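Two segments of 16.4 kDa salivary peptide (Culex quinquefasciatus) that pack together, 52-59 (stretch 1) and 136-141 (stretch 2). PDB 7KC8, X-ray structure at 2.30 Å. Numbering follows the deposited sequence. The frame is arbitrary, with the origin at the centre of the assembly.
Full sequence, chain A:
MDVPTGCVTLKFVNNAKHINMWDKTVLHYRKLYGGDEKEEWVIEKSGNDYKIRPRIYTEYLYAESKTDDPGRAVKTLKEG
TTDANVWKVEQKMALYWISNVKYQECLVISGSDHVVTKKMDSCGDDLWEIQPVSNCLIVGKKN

Stretch 1, residues 52-59: IRPRIYTE
Stretch 2, residues 136-141: CLIVGK

Residues 52-59 leave a strand at Pro54 and turn into a loop, while residues 136-141 are in an extended conformation without regular secondary structure. Register is set by the nearest CA atoms: Arg55 CA to Ile138 CA and Ile56 CA to Val139 CA are each 5.0 Å, and Thr58 CA to Gly140 CA is 6.5 Å, so from Arg55 onward the loop and residues 138-140 advance in the same sense. Together the stretches bury 348 Å².

Backbone torsions (phi/psi) define the turn: -137/135 at Ile52, -146/151 at Arg53 and -71/153 at Pro54 are extended, then Arg55 at -58/-35 and Ile56 at -105/-6 bend the chain before Tyr57 (-128/140) and Thr58 (-87/72). In stretch 2, Leu137 (-107/91), Ile138 (-78/123) and Val139 (-79/141) stay extended, and Gly140 takes -94/-118. One backbone hydrogen bond joins the stretches, Val139 N to Arg55 O, at 3.0 Å and a nearly linear 172°.

Arg53 points its CA-to-CB bond toward stretch 2 and has chi1 52° (p), chi2 159° (t), chi3 -68° (m) and chi4 -179°. This conformation places Arg53 NE 3.0 Å from Pro54 O in a hydrogen bond of 160°, tethering the guanidinium to its own strand. From there Arg53 NH2 donates to Val139 O at 2.9 Å and 156°, whereas the bond from Arg53 NH1 to the same oxygen is weak, at 3.4 Å and 133°. Val139 O lies at the guanidinium edge, near its plane, as in-plane N-H donors require. Ile138 CG2 covers one face, 3.4 Å from Arg53 NH1; Ile138 has chi1 -51° (m), and its CD1 is not modelled.

Arg55 starts sideways, but its end comes nearer. Chi1 -174° and chi2 -174° (both t) extend the chain; chi3 59° (p) and chi4 82° then turn the guanidinium so that Arg55 NH1 donates to Leu137 O at 2.8 Å and 150°, again at the edge. Thus Arg55 uses its carbonyl as acceptor for Val139 and its side chain as donor to Leu137, engaging the backbone before and after Ile138. Leu137 is modelled only to CB, 3.9 Å from Arg55 NH1.

Apolar packing is modest. Val139, chi1 179° (t), points toward stretch 1 and brings CG2 to 3.8 Å from Ile56 CA and 4.2 Å from Ile56 CB. Ile56 (chi1 68°, p; chi2 162°, t) points away, so Val139 meets the base of that residue. Thr58, chi1 164° (t), points toward stretch 2, with CG2 3.7 Å from Gly140 O.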

# COMPACT_ATOMS: atom_id res chain seq x y z
N ILE A 52 -0.25 6.37 -3.01
CA ILE A 52 0.93 5.65 -2.58
C ILE A 52 1.62 5.11 -3.82
O ILE A 52 0.96 4.59 -4.72
CB ILE A 52 0.59 4.51 -1.59
CG1 ILE A 52 -0.07 5.08 -0.32
CG2 ILE A 52 1.82 3.68 -1.23
CD1 ILE A 52 -0.51 4.00 0.71
N ARG A 53 2.94 5.27 -3.88
CA ARG A 53 3.75 4.82 -5.00
C ARG A 53 5.10 4.36 -4.48
O ARG A 53 5.57 4.85 -3.44
CB ARG A 53 3.96 5.92 -6.05
CG ARG A 53 4.48 7.22 -5.44
CD ARG A 53 5.15 8.09 -6.47
NE ARG A 53 6.39 7.49 -6.94
CZ ARG A 53 7.20 8.05 -7.82
NH1 ARG A 53 6.91 9.24 -8.32
NH2 ARG A 53 8.31 7.43 -8.21
N PRO A 54 5.74 3.42 -5.15
CA PRO A 54 7.10 3.05 -4.75
C PRO A 54 8.05 4.18 -5.11
O PRO A 54 7.81 4.95 -6.04
CB PRO A 54 7.38 1.78 -5.56
CG PRO A 54 6.52 1.91 -6.74
CD PRO A 54 5.29 2.65 -6.32
N ARG A 55 9.15 4.26 -4.35
CA ARG A 55 10.10 5.35 -4.53
C ARG A 55 10.64 5.41 -5.95
O ARG A 55 10.88 6.50 -6.49
CB ARG A 55 11.26 5.23 -3.53
CG ARG A 55 12.23 6.42 -3.56
CD ARG A 55 13.45 6.22 -2.67
NE ARG A 55 14.24 5.05 -3.04
CZ ARG A 55 15.14 5.02 -4.02
NH1 ARG A 55 15.37 6.10 -4.74
NH2 ARG A 55 15.80 3.91 -4.29
N ILE A 56 10.83 4.25 -6.60
CA ILE A 56 11.58 4.20 -7.85
C ILE A 56 10.71 4.02 -9.09
O ILE A 56 11.24 4.10 -10.21
CB ILE A 56 12.67 3.11 -7.82
CG1 ILE A 56 12.08 1.70 -7.78
CG2 ILE A 56 13.62 3.32 -6.64
CD1 ILE A 56 13.09 0.65 -8.19
N TYR A 57 9.41 3.81 -8.94
CA TYR A 57 8.52 3.76 -10.10
C TYR A 57 7.35 4.70 -9.89
O TYR A 57 6.79 4.78 -8.79
CB TYR A 57 7.96 2.36 -10.37
CG TYR A 57 8.98 1.27 -10.42
CD1 TYR A 57 9.86 1.15 -11.49
CD2 TYR A 57 9.04 0.32 -9.41
CE1 TYR A 57 10.78 0.13 -11.53
CE2 TYR A 57 9.97 -0.70 -9.43
CZ TYR A 57 10.84 -0.80 -10.50
OH TYR A 57 11.75 -1.82 -10.51
N THR A 58 6.95 5.39 -10.95
CA THR A 58 5.75 6.22 -10.86
C THR A 58 4.53 5.36 -11.20
O THR A 58 3.91 5.47 -12.26
CB THR A 58 5.88 7.43 -11.77
OG1 THR A 58 4.58 8.01 -11.95
CG2 THR A 58 6.48 7.05 -13.12
N GLU A 59 4.20 4.47 -10.26
CA GLU A 59 3.07 3.55 -10.38
C GLU A 59 2.28 3.55 -9.08
O GLU A 59 2.83 3.30 -8.01
CB GLU A 59 3.53 2.11 -10.68
CG GLU A 59 4.63 1.99 -11.71
CD GLU A 59 5.22 0.60 -11.76
OE1 GLU A 59 4.75 -0.26 -10.99
OE2 GLU A 59 6.15 0.35 -12.54
N CYS A 136 15.47 10.84 0.77
CA CYS A 136 14.33 10.36 -0.03
C CYS A 136 14.49 10.85 -1.47
O CYS A 136 14.25 12.04 -1.71
CB CYS A 136 13.10 11.03 0.57
SG CYS A 136 11.55 10.79 -0.32
N LEU A 137 14.90 9.97 -2.36
CA LEU A 137 15.08 10.34 -3.79
C LEU A 137 13.96 9.74 -4.64
O LEU A 137 14.15 8.64 -5.15
CB LEU A 137 16.44 9.83 -4.25
N ILE A 138 12.87 10.47 -4.84
CA ILE A 138 11.72 9.98 -5.64
C ILE A 138 12.06 10.10 -7.12
O ILE A 138 12.37 11.21 -7.57
CB ILE A 138 10.44 10.73 -5.26
CG1 ILE A 138 10.21 10.73 -3.74
CG2 ILE A 138 9.24 10.19 -6.00
N VAL A 139 11.99 8.99 -7.83
CA VAL A 139 12.33 8.97 -9.28
C VAL A 139 11.13 9.51 -10.05
O VAL A 139 10.01 9.26 -9.62
CB VAL A 139 12.72 7.55 -9.71
CG1 VAL A 139 13.05 7.45 -11.19
CG2 VAL A 139 13.87 7.02 -8.87
N GLY A 140 11.38 10.30 -11.09
CA GLY A 140 10.30 10.77 -11.97
C GLY A 140 10.16 9.84 -13.16
O GLY A 140 9.86 8.66 -12.95
N LYS A 141 10.38 10.34 -14.38
CA LYS A 141 10.35 9.47 -15.56
C LYS A 141 10.58 10.25 -16.84
O LYS A 141 10.16 9.74 -17.90